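Local coordinates for protein cryptochrome DASH, chloroplastic/mitochondrial (Arabidopsis thaliana, PDB 2IJG) that repairs cyclobutane pyrimidine dimers in single-stranded DNA as a photolyase, binds FAD and a folate cofactor, and may act as a photoreceptor, at residues 174-179 and 332-337; 184-189 and 199-204. One frame throughout, in Å; residues are numbered along the deposited sequence.

Overall arrangement
Interaction 1 is a buried contact and interaction 2 a surface one, their centres about 11 Å apart on the same side of the chain's centre. In both, part of the connection that leaves strand 169-173 packs against a helix: helix 318-340 of the FAD-binding region in the first, and helix 195-205, which follows that loop, in the second. The two meet where Y179 CG lies 3.3 Å from V202 CG2 and where F335 CE1 lies 3.7 Å from L184 CD1. Neither has a hydrogen bond between its segments. Interaction 1 pairs aromatic rings beside an arginine, whereas interaction 2 sets a leucine, a proline and a phenylalanine ring against a valine and a serine.

Interaction 1. Residues 174-179 and 332-337; sequences WGSTMY and YFRFLS. With FAD (flavin-adenine dinucleotide), chain B.
Where the chain leaves strand 169-173, one of the two outermost strands of the parallel alpha/beta sheet, W174 and F335 bring the loop against helix 318-340 of the FAD-binding region. Their rings lie almost parallel, with planes at 9°, but the centroids of the W174 six-membered ring and the F335 ring are 5.4 Å apart, so the rings are slid past each other and barely overlap. The touching falls at one corner of the indole, where W174 CH2 comes 3.2 Å from F335 CE1. F335 owes this placement to its first torsion, which sets CG anti to the carbonyl carbon (chi1 -63°). The far end of the phenyl ring meets the loop backbone: Y179 O lies in the ring plane, at its edge, 3.4 Å from F335 CZ. An alanine in place of F335 would probably open a gap between loop and helix and leave the indole corner and the Y179 carbonyl without the ring they share.

This is the interdomain seam of a class-1 photolyase fold, and next to the rings the packing turns to the arginine: T177 CG2 lies 3.9 Å from R334 CB, against the start of a chain that bends at chi2 (-78°). Further out, S176 OG stands over one face of the R334 guanidinium, offset toward its rim and 3.8 Å from NE. The end of R334 is held by a salt bridge from NH1 to E145, with a long, weak ion pair from NH2 to D425, whose backbone N hydrogen-bonds FAD. On the loop, the backbone N atoms of M178 and Y179 each donate to a different carboxylate oxygen of D331, one helix turn before F335. F333 turns a ring edge to the cofactor, where adenine N1A lies near the ring plane, 3.4 Å from F333 CE2.

Interaction 2. Residues 184-189 and 199-204; sequences LPFDVF and RKSVEA
P185 and F186 approach S201 from the loop that precedes helix 195-205, so the chain folds back on the helix it is about to enter. The loop belongs to the long connection that follows strand 169-173, the last strand of the parallel alpha/beta sheet, whose strand order is 3-2-1-4-5. The contact is local, near the surface and away from the annotated sites.

The apolar part is slight. L184 CD2 comes 4.3 Å from V202 CG2, and P185 CG sits 4.1 Å from S201 O, so the proline ring reaches the helix backbone as well as its side chains. L184 and V202 also reach the buried layer beneath, and each side chain thus joins this surface patch to it.

The second kind of contact sets a hydroxyl against carbon. With OG anti to the backbone N (chi1 -175°), S201 extends its oxygen from the helix into the angle between two loop side chains, 3.7 Å from P185 CG and 3.5 Å from F186 CE2. The approach to the F186 ring is oblique. That ring turns on a chi1 of 33°, well short of a staggered value, which suggests some strain; beyond the two segments it is packed by L191, P192 and F198. Within the loop, P185 CD lies over the centre of the F186 ring, 3.7 Å above its plane, in the geometry of a CH-pi contact between consecutive residues.

No salt bridge crosses between the two segments. The one within the helix, R199 NH1 to E203 OE1, is long at 3.8 Å, and E203 OE1 is also hydrogen-bonded to Y321 OH.

Interaction 1. Residues 174-179 and 332-337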
ATOM      1  N   TRP A 174       1.284  17.247   5.528  1.00 29.12           N
ATOM      2  CA  TRP A 174       0.375  16.133   5.693  1.00 30.70           C
ATOM      3  C   TRP A 174      -0.349  15.943   4.374  1.00 31.87           C
ATOM      4  O   TRP A 174      -0.704  16.913   3.708  1.00 32.84           O
ATOM      5  CB  TRP A 174      -0.632  16.404   6.802  1.00 30.77           C
ATOM      6  CG  TRP A 174      -0.926  15.168   7.577  1.00 32.04           C
ATOM      7  CD1 TRP A 174      -0.167  14.622   8.580  1.00 32.08           C
ATOM      8  CD2 TRP A 174      -2.002  14.266   7.354  1.00 31.52           C
ATOM      9  NE1 TRP A 174      -0.710  13.430   8.992  1.00 31.59           N
ATOM     10  CE2 TRP A 174      -1.837  13.187   8.254  1.00 32.12           C
ATOM     11  CE3 TRP A 174      -3.090  14.262   6.479  1.00 30.69           C
ATOM     12  CZ2 TRP A 174      -2.720  12.117   8.302  1.00 32.10           C
ATOM     13  CZ3 TRP A 174      -3.963  13.205   6.526  1.00 32.00           C
ATOM     14  CH2 TRP A 174      -3.776  12.141   7.433  1.00 33.33           C
ATOM     15  N   GLY A 175      -0.557  14.694   3.986  1.00 32.31           N
ATOM     16  CA  GLY A 175      -1.241  14.450   2.736  1.00 34.64           C
ATOM     17  C   GLY A 175      -1.059  13.032   2.251  1.00 35.49           C
ATOM     18  O   GLY A 175      -0.120  12.733   1.512  1.00 38.07           O
ATOM     19  N   SER A 176      -1.956  12.156   2.675  1.00 34.98           N
ATOM     20  CA  SER A 176      -1.907  10.760   2.277  1.00 34.14           C
ATOM     21  C   SER A 176      -3.290  10.155   2.448  1.00 32.19           C
ATOM     22  O   SER A 176      -3.537   9.034   2.020  1.00 32.67           O
ATOM     23  CB  SER A 176      -0.891   9.996   3.135  1.00 35.30           C
ATOM     24  OG  SER A 176      -1.196  10.108   4.519  1.00 38.13           O
ATOM     25  N   THR A 177      -4.196  10.919   3.055  1.00 30.43           N
ATOM     26  CA  THR A 177      -5.559  10.454   3.301  1.00 28.52           C
ATOM     27  C   THR A 177      -6.620  11.195   2.494  1.00 28.08           C
ATOM     28  O   THR A 177      -6.372  12.287   1.988  1.00 28.40           O
ATOM     29  CB  THR A 177      -5.924  10.611   4.780  1.00 27.94           C
ATOM     30  OG1 THR A 177      -5.803  11.988   5.147  1.00 26.15           O
ATOM     31  CG2 THR A 177      -5.004   9.770   5.654  1.00 26.74           C
ATOM     32  N   MET A 178      -7.802  10.592   2.382  1.00 27.39           N
ATOM     33  CA  MET A 178      -8.919  11.203   1.669  1.00 26.50           C
ATOM     34  C   MET A 178      -9.292  12.465   2.423  1.00 26.01           C
ATOM     35  O   MET A 178      -9.373  13.552   1.849  1.00 25.86           O
ATOM     36  CB  MET A 178     -10.135  10.280   1.654  1.00 26.86           C
ATOM     37  CG  MET A 178     -10.209   9.318   0.494  1.00 28.47           C
ATOM     38  SD  MET A 178     -11.781   9.488  -0.378  1.00 26.99           S
ATOM     39  CE  MET A 178     -12.925   8.905   0.875  1.00 26.49           C
ATOM     40  N   TYR A 179      -9.540  12.296   3.717  1.00 24.57           N
ATOM     41  CA  TYR A 179      -9.890  13.409   4.587  1.00 23.93           C
ATOM     42  C   TYR A 179      -8.614  13.922   5.233  1.00 23.58           C
ATOM     43  O   TYR A 179      -7.823  13.142   5.763  1.00 23.59           O
ATOM     44  CB  TYR A 179     -10.874  12.956   5.664  1.00 23.04           C
ATOM     45  CG  TYR A 179     -12.237  12.590   5.126  1.00 23.47           C
ATOM     46  CD1 TYR A 179     -12.594  11.258   4.907  1.00 22.64           C
ATOM     47  CD2 TYR A 179     -13.180  13.581   4.840  1.00 23.51           C
ATOM     48  CE1 TYR A 179     -13.860  10.923   4.420  1.00 22.86           C
ATOM     49  CE2 TYR A 179     -14.446  13.259   4.353  1.00 22.76           C
ATOM     50  CZ  TYR A 179     -14.782  11.933   4.146  1.00 23.09           C
ATOM     51  OH  TYR A 179     -16.041  11.622   3.693  1.00 22.12           O
ATOM     52  N   TYR A 332      -9.021   5.672   8.128  1.00 15.31           N
ATOM     53  CA  TYR A 332      -9.209   5.334   9.530  1.00 15.71           C
ATOM     54  C   TYR A 332      -7.983   4.700  10.174  1.00 16.08           C
ATOM     55  O   TYR A 332      -7.625   5.046  11.298  1.00 15.17           O
ATOM     56  CB  TYR A 332     -10.414   4.414   9.696  1.00 16.88           C
ATOM     57  CG  TYR A 332     -10.730   4.090  11.135  1.00 17.73           C
ATOM     58  CD1 TYR A 332     -10.661   2.778  11.605  1.00 17.92           C
ATOM     59  CD2 TYR A 332     -11.085   5.097  12.035  1.00 19.27           C
ATOM     60  CE1 TYR A 332     -10.940   2.472  12.939  1.00 19.67           C
ATOM     61  CE2 TYR A 332     -11.365   4.805  13.374  1.00 19.98           C
ATOM     62  CZ  TYR A 332     -11.292   3.487  13.817  1.00 20.59           C
ATOM     63  OH  TYR A 332     -11.579   3.184  15.132  1.00 22.22           O
ATOM     64  N   PHE A 333      -7.335   3.775   9.475  1.00 16.41           N
ATOM     65  CA  PHE A 333      -6.153   3.136  10.039  1.00 16.81           C
ATOM     66  C   PHE A 333      -4.959   4.084  10.131  1.00 16.06           C
ATOM     67  O   PHE A 333      -4.136   3.960  11.030  1.00 14.90           O
ATOM     68  CB  PHE A 333      -5.809   1.867   9.250  1.00 16.87           C
ATOM     69  CG  PHE A 333      -6.697   0.700   9.595  1.00 18.04           C
ATOM     70  CD1 PHE A 333      -6.786   0.248  10.911  1.00 18.19           C
ATOM     71  CD2 PHE A 333      -7.470   0.079   8.623  1.00 18.49           C
ATOM     72  CE1 PHE A 333      -7.635  -0.800  11.251  1.00 18.60           C
ATOM     73  CE2 PHE A 333      -8.325  -0.974   8.954  1.00 18.75           C
ATOM     74  CZ  PHE A 333      -8.408  -1.412  10.268  1.00 18.73           C
ATOM     75  N   ARG A 334      -4.871   5.035   9.211  1.00 17.05           N
ATOM     76  CA  ARG A 334      -3.787   6.012   9.253  1.00 18.72           C
ATOM     77  C   ARG A 334      -3.919   6.819  10.546  1.00 17.69           C
ATOM     78  O   ARG A 334      -2.959   6.980  11.293  1.00 17.17           O
ATOM     79  CB  ARG A 334      -3.884   6.972   8.067  1.00 21.34           C
ATOM     80  CG  ARG A 334      -3.092   6.568   6.850  1.00 28.00           C
ATOM     81  CD  ARG A 334      -1.607   6.881   7.029  1.00 31.89           C
ATOM     82  NE  ARG A 334      -0.858   6.594   5.807  1.00 35.47           N
ATOM     83  CZ  ARG A 334       0.463   6.689   5.698  1.00 37.74           C
ATOM     84  NH1 ARG A 334       1.194   7.068   6.742  1.00 38.80           N
ATOM     85  NH2 ARG A 334       1.053   6.407   4.543  1.00 38.82           N
ATOM     86  N   PHE A 335      -5.117   7.331  10.799  1.00 16.93           N
ATOM     87  CA  PHE A 335      -5.350   8.127  11.998  1.00 17.80           C
ATOM     88  C   PHE A 335      -5.221   7.268  13.245  1.00 17.68           C
ATOM     89  O   PHE A 335      -4.743   7.724  14.285  1.00 17.45           O
ATOM     90  CB  PHE A 335      -6.736   8.783  11.941  1.00 17.02           C
ATOM     91  CG  PHE A 335      -6.896   9.753  10.806  1.00 17.47           C
ATOM     92  CD1 PHE A 335      -6.001  10.805  10.644  1.00 17.94           C
ATOM     93  CD2 PHE A 335      -7.930   9.608   9.886  1.00 18.24           C
ATOM     94  CE1 PHE A 335      -6.127  11.698   9.588  1.00 17.12           C
ATOM     95  CE2 PHE A 335      -8.068  10.495   8.820  1.00 18.25           C
ATOM     96  CZ  PHE A 335      -7.161  11.546   8.671  1.00 18.20           C
ATOM     97  N   LEU A 336      -5.639   6.015  13.127  1.00 18.67           N
ATOM     98  CA  LEU A 336      -5.583   5.080  14.238  1.00 19.38           C
ATOM     99  C   LEU A 336      -4.125   4.832  14.633  1.00 19.70           C
ATOM    100  O   LEU A 336      -3.809   4.669  15.815  1.00 18.18           O
ATOM    101  CB  LEU A 336      -6.279   3.774  13.827  1.00 21.47           C
ATOM    102  CG  LEU A 336      -6.561   2.666  14.848  1.00 23.73           C
ATOM    103  CD1 LEU A 336      -5.262   1.944  15.181  1.00 25.46           C
ATOM    104  CD2 LEU A 336      -7.222   3.251  16.098  1.00 23.19           C
ATOM    105  N   SER A 337      -3.231   4.829  13.648  1.00 19.07           N
ATOM    106  CA  SER A 337      -1.819   4.602  13.936  1.00 20.07           C
ATOM    107  C   SER A 337      -1.257   5.726  14.807  1.00 19.94           C
ATOM    108  O   SER A 337      -0.307   5.519  15.558  1.00 20.10           O
ATOM    109  CB  SER A 337      -1.012   4.484  12.640  1.00 19.83           C
ATOM    110  OG  SER A 337      -0.988   5.710  11.933  1.00 22.43           O
TER
HETATM  111  PA  FAD B 526     -10.950  -2.555  -3.121  1.00 23.54           P
HETATM  112  O1A FAD B 526     -10.559  -2.947  -4.481  1.00 25.51           O
HETATM  113  O2A FAD B 526     -11.364  -3.339  -1.946  1.00 23.72           O
HETATM  114  O5B FAD B 526     -10.297  -1.148  -2.829  1.00 24.74           O
HETATM  115  C5B FAD B 526     -10.493  -0.442  -1.633  1.00 21.46           C
HETATM  116  C4B FAD B 526      -9.268   0.400  -1.338  1.00 20.05           C
HETATM  117  O4B FAD B 526      -9.522   0.921  -0.011  1.00 18.28           O
HETATM  118  C3B FAD B 526      -7.932  -0.371  -1.248  1.00 19.37           C
HETATM  119  O3B FAD B 526      -7.105  -0.268  -2.391  1.00 19.01           O
HETATM  120  C2B FAD B 526      -7.287   0.184   0.013  1.00 18.32           C
HETATM  121  O2B FAD B 526      -6.376   1.243  -0.148  1.00 20.13           O
HETATM  122  C1B FAD B 526      -8.470   0.545   0.889  1.00 18.88           C
HETATM  123  N9A FAD B 526      -8.972  -0.528   1.781  1.00 18.07           N
HETATM  124  C8A FAD B 526      -9.893  -1.516   1.541  1.00 18.17           C
HETATM  125  N7A FAD B 526     -10.125  -2.312   2.553  1.00 16.74           N
HETATM  126  C5A FAD B 526      -9.296  -1.822   3.535  1.00 16.89           C
HETATM  127  C6A FAD B 526      -9.072  -2.242   4.884  1.00 15.97           C
HETATM  128  N6A FAD B 526      -9.719  -3.284   5.406  1.00 15.70           N
HETATM  129  N1A FAD B 526      -8.171  -1.544   5.629  1.00 16.37           N
HETATM  130  C2A FAD B 526      -7.533  -0.487   5.061  1.00 16.88           C
HETATM  131  N3A FAD B 526      -7.667  -0.008   3.812  1.00 17.40           N
HETATM  132  C4A FAD B 526      -8.595  -0.751   3.088  1.00 16.69           C
HETATM  133  N1  FAD B 526      -3.853  -3.342   2.828  1.00 25.51           N
HETATM  134  C2  FAD B 526      -2.788  -2.565   2.602  1.00 26.74           C
HETATM  135  O2  FAD B 526      -2.784  -1.688   1.697  1.00 28.49           O
HETATM  136  N3  FAD B 526      -1.633  -2.791   3.348  1.00 25.19           N
HETATM  137  C4  FAD B 526      -1.533  -3.717   4.396  1.00 24.44           C
HETATM  138  O4  FAD B 526      -0.444  -3.831   4.973  1.00 25.86           O
HETATM  139  C4X FAD B 526      -2.728  -4.478   4.685  1.00 24.74           C
HETATM  140  N5  FAD B 526      -2.776  -5.458   5.720  1.00 24.57           N
HETATM  141  C5X FAD B 526      -3.972  -6.214   5.883  1.00 24.09           C
HETATM  142  C6  FAD B 526      -4.051  -7.194   6.922  1.00 23.08           C
HETATM  143  C7  FAD B 526      -5.196  -7.945   7.136  1.00 23.01           C
HETATM  144  C7M FAD B 526      -5.173  -8.966   8.278  1.00 22.73           C
HETATM  145  C8  FAD B 526      -6.346  -7.745   6.319  1.00 22.62           C
HETATM  146  C8M FAD B 526      -7.642  -8.510   6.509  1.00 22.96           C
HETATM  147  C9  FAD B 526      -6.282  -6.772   5.257  1.00 23.37           C
HETATM  148  C9A FAD B 526      -5.125  -6.018   5.016  1.00 24.58           C
HETATM  149  N10 FAD B 526      -4.978  -5.017   3.980  1.00 25.40           N
HETATM  150  C10 FAD B 526      -3.830  -4.276   3.850  1.00 25.12           C
HETATM  151  C1' FAD B 526      -5.833  -4.673   2.888  1.00 27.32           C
HETATM  152  C2' FAD B 526      -7.215  -4.885   2.382  1.00 25.64           C
HETATM  153  O2' FAD B 526      -7.527  -6.279   2.462  1.00 24.16           O
HETATM  154  C3' FAD B 526      -6.753  -4.281   1.059  1.00 26.41           C
HETATM  155  O3' FAD B 526      -6.521  -2.882   1.313  1.00 22.68           O
HETATM  156  C4' FAD B 526      -7.609  -4.278  -0.207  1.00 29.11           C
HETATM  157  O4' FAD B 526      -7.867  -5.664  -0.493  1.00 29.83           O
HETATM  158  C5' FAD B 526      -6.637  -3.639  -1.200  1.00 29.97           C
HETATM  159  O5' FAD B 526      -6.978  -3.426  -2.587  1.00 31.93           O
HETATM  160  P   FAD B 526      -8.239  -3.918  -3.333  1.00 27.85           P
HETATM  161  O1P FAD B 526      -8.051  -3.463  -4.677  1.00 29.92           O
HETATM  162  O2P FAD B 526      -8.369  -5.375  -3.127  1.00 33.23           O
HETATM  163  O3P FAD B 526      -9.524  -3.180  -2.637  1.00 26.39           O

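Interaction 2. Residues 184-189 and 199-204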
ATOM      1  N   LEU A 184     -10.645  17.125  10.283  1.00 21.02           N
ATOM      2  CA  LEU A 184     -11.421  16.180  11.082  1.00 20.75           C
ATOM      3  C   LEU A 184     -12.302  16.882  12.109  1.00 20.65           C
ATOM      4  O   LEU A 184     -11.990  17.983  12.553  1.00 21.15           O
ATOM      5  CB  LEU A 184     -10.489  15.191  11.792  1.00 19.42           C
ATOM      6  CG  LEU A 184      -9.644  14.328  10.849  1.00 19.79           C
ATOM      7  CD1 LEU A 184      -8.661  13.486  11.644  1.00 19.04           C
ATOM      8  CD2 LEU A 184     -10.570  13.442  10.013  1.00 19.41           C
ATOM      9  N   PRO A 185     -13.417  16.242  12.502  1.00 20.90           N
ATOM     10  CA  PRO A 185     -14.381  16.765  13.482  1.00 21.50           C
ATOM     11  C   PRO A 185     -13.899  16.540  14.911  1.00 21.74           C
ATOM     12  O   PRO A 185     -14.632  16.777  15.870  1.00 20.98           O
ATOM     13  CB  PRO A 185     -15.652  15.955  13.203  1.00 21.85           C
ATOM     14  CG  PRO A 185     -15.337  15.129  11.950  1.00 21.35           C
ATOM     15  CD  PRO A 185     -13.865  14.938  11.994  1.00 20.74           C
ATOM     16  N   PHE A 186     -12.667  16.066  15.041  1.00 22.05           N
ATOM     17  CA  PHE A 186     -12.088  15.785  16.345  1.00 22.42           C
ATOM     18  C   PHE A 186     -10.569  15.720  16.238  1.00 22.20           C
ATOM     19  O   PHE A 186     -10.029  15.574  15.144  1.00 22.42           O
ATOM     20  CB  PHE A 186     -12.634  14.448  16.877  1.00 21.88           C
ATOM     21  CG  PHE A 186     -12.922  13.430  15.793  1.00 22.77           C
ATOM     22  CD1 PHE A 186     -11.906  12.965  14.959  1.00 22.34           C
ATOM     23  CD2 PHE A 186     -14.223  12.971  15.580  1.00 22.01           C
ATOM     24  CE1 PHE A 186     -12.181  12.060  13.922  1.00 21.93           C
ATOM     25  CE2 PHE A 186     -14.511  12.070  14.549  1.00 21.88           C
ATOM     26  CZ  PHE A 186     -13.486  11.614  13.715  1.00 21.02           C
ATOM     27  N   ASP A 187      -9.890  15.858  17.371  1.00 22.62           N
ATOM     28  CA  ASP A 187      -8.435  15.760  17.405  1.00 24.00           C
ATOM     29  C   ASP A 187      -8.158  14.259  17.314  1.00 24.14           C
ATOM     30  O   ASP A 187      -8.928  13.459  17.843  1.00 23.95           O
ATOM     31  CB  ASP A 187      -7.893  16.354  18.714  1.00 25.85           C
ATOM     32  CG  ASP A 187      -8.382  15.611  19.959  1.00 28.29           C
ATOM     33  OD1 ASP A 187      -7.687  14.673  20.408  1.00 29.45           O
ATOM     34  OD2 ASP A 187      -9.462  15.959  20.488  1.00 28.86           O
ATOM     35  N   VAL A 188      -7.082  13.867  16.637  1.00 24.12           N
ATOM     36  CA  VAL A 188      -6.785  12.445  16.478  1.00 24.85           C
ATOM     37  C   VAL A 188      -6.756  11.646  17.776  1.00 24.04           C
ATOM     38  O   VAL A 188      -7.070  10.457  17.775  1.00 23.09           O
ATOM     39  CB  VAL A 188      -5.461  12.218  15.704  1.00 25.65           C
ATOM     40  CG1 VAL A 188      -5.613  12.733  14.288  1.00 27.06           C
ATOM     41  CG2 VAL A 188      -4.309  12.930  16.396  1.00 26.90           C
ATOM     42  N   PHE A 189      -6.387  12.289  18.881  1.00 24.09           N
ATOM     43  CA  PHE A 189      -6.359  11.599  20.166  1.00 23.80           C
ATOM     44  C   PHE A 189      -7.755  11.128  20.548  1.00 22.94           C
ATOM     45  O   PHE A 189      -7.909  10.181  21.319  1.00 22.04           O
ATOM     46  CB  PHE A 189      -5.805  12.510  21.267  1.00 26.35           C
ATOM     47  CG  PHE A 189      -4.308  12.456  21.407  1.00 28.90           C
ATOM     48  CD1 PHE A 189      -3.683  13.019  22.515  1.00 30.83           C
ATOM     49  CD2 PHE A 189      -3.524  11.819  20.448  1.00 30.21           C
ATOM     50  CE1 PHE A 189      -2.298  12.948  22.670  1.00 31.00           C
ATOM     51  CE2 PHE A 189      -2.139  11.742  20.592  1.00 31.78           C
ATOM     52  CZ  PHE A 189      -1.526  12.309  21.708  1.00 31.36           C
ATOM     53  N   ARG A 199     -16.599   6.793  10.516  1.00 23.27           N
ATOM     54  CA  ARG A 199     -17.118   6.893   9.160  1.00 24.87           C
ATOM     55  C   ARG A 199     -18.315   7.846   9.083  1.00 25.28           C
ATOM     56  O   ARG A 199     -18.293   8.828   8.339  1.00 24.30           O
ATOM     57  CB  ARG A 199     -17.495   5.488   8.668  1.00 26.43           C
ATOM     58  CG  ARG A 199     -17.677   5.354   7.166  1.00 28.94           C
ATOM     59  CD  ARG A 199     -19.123   5.551   6.788  1.00 30.87           C
ATOM     60  NE  ARG A 199     -19.983   4.582   7.458  1.00 31.30           N
ATOM     61  CZ  ARG A 199     -21.307   4.672   7.499  1.00 31.54           C
ATOM     62  NH1 ARG A 199     -21.918   5.688   6.907  1.00 32.70           N
ATOM     63  NH2 ARG A 199     -22.020   3.753   8.134  1.00 31.29           N
ATOM     64  N   LYS A 200     -19.353   7.568   9.860  1.00 25.86           N
ATOM     65  CA  LYS A 200     -20.533   8.425   9.857  1.00 26.90           C
ATOM     66  C   LYS A 200     -20.173   9.878  10.143  1.00 27.07           C
ATOM     67  O   LYS A 200     -20.650  10.797   9.475  1.00 26.55           O
ATOM     68  CB  LYS A 200     -21.537   7.951  10.904  1.00 27.91           C
ATOM     69  CG  LYS A 200     -22.169   6.609  10.599  1.00 29.42           C
ATOM     70  CD  LYS A 200     -23.191   6.251  11.664  1.00 31.01           C
ATOM     71  CE  LYS A 200     -23.841   4.909  11.377  1.00 31.82           C
ATOM     72  NZ  LYS A 200     -24.788   4.544  12.464  1.00 33.05           N
ATOM     73  N   SER A 201     -19.317  10.074  11.140  1.00 27.11           N
ATOM     74  CA  SER A 201     -18.903  11.408  11.544  1.00 27.16           C
ATOM     75  C   SER A 201     -18.189  12.175  10.439  1.00 26.85           C
ATOM     76  O   SER A 201     -18.524  13.331  10.159  1.00 26.17           O
ATOM     77  CB  SER A 201     -18.005  11.312  12.779  1.00 27.79           C
ATOM     78  OG  SER A 201     -17.669  12.595  13.260  1.00 30.03           O
ATOM     79  N   VAL A 202     -17.218  11.533   9.800  1.00 26.26           N
ATOM     80  CA  VAL A 202     -16.463  12.190   8.741  1.00 27.10           C
ATOM     81  C   VAL A 202     -17.293  12.416   7.470  1.00 27.75           C
ATOM     82  O   VAL A 202     -17.141  13.437   6.800  1.00 26.98           O
ATOM     83  CB  VAL A 202     -15.171  11.391   8.402  1.00 27.86           C
ATOM     84  CG1 VAL A 202     -15.470  10.255   7.434  1.00 26.67           C
ATOM     85  CG2 VAL A 202     -14.130  12.320   7.849  1.00 28.33           C
ATOM     86  N   GLU A 203     -18.179  11.482   7.145  1.00 28.42           N
ATOM     87  CA  GLU A 203     -19.010  11.635   5.953  1.00 30.53           C
ATOM     88  C   GLU A 203     -19.949  12.832   6.049  1.00 31.20           C
ATOM     89  O   GLU A 203     -20.222  13.505   5.053  1.00 32.03           O
ATOM     90  CB  GLU A 203     -19.856  10.384   5.707  1.00 31.16           C
ATOM     91  CG  GLU A 203     -19.078   9.170   5.265  1.00 33.53           C
ATOM     92  CD  GLU A 203     -19.959   8.145   4.582  1.00 35.04           C
ATOM     93  OE1 GLU A 203     -19.465   7.039   4.289  1.00 35.77           O
ATOM     94  OE2 GLU A 203     -21.143   8.450   4.323  1.00 36.22           O
ATOM     95  N   ALA A 204     -20.436  13.099   7.253  1.00 31.27           N
ATOM     96  CA  ALA A 204     -21.370  14.193   7.456  1.00 32.06           C
ATOM     97  C   ALA A 204     -20.766  15.551   7.795  1.00 32.69           C
ATOM     98  O   ALA A 204     -21.374  16.577   7.511  1.00 32.66           O
ATOM     99  CB  ALA A 204     -22.370  13.802   8.535  1.00 32.44           C
TER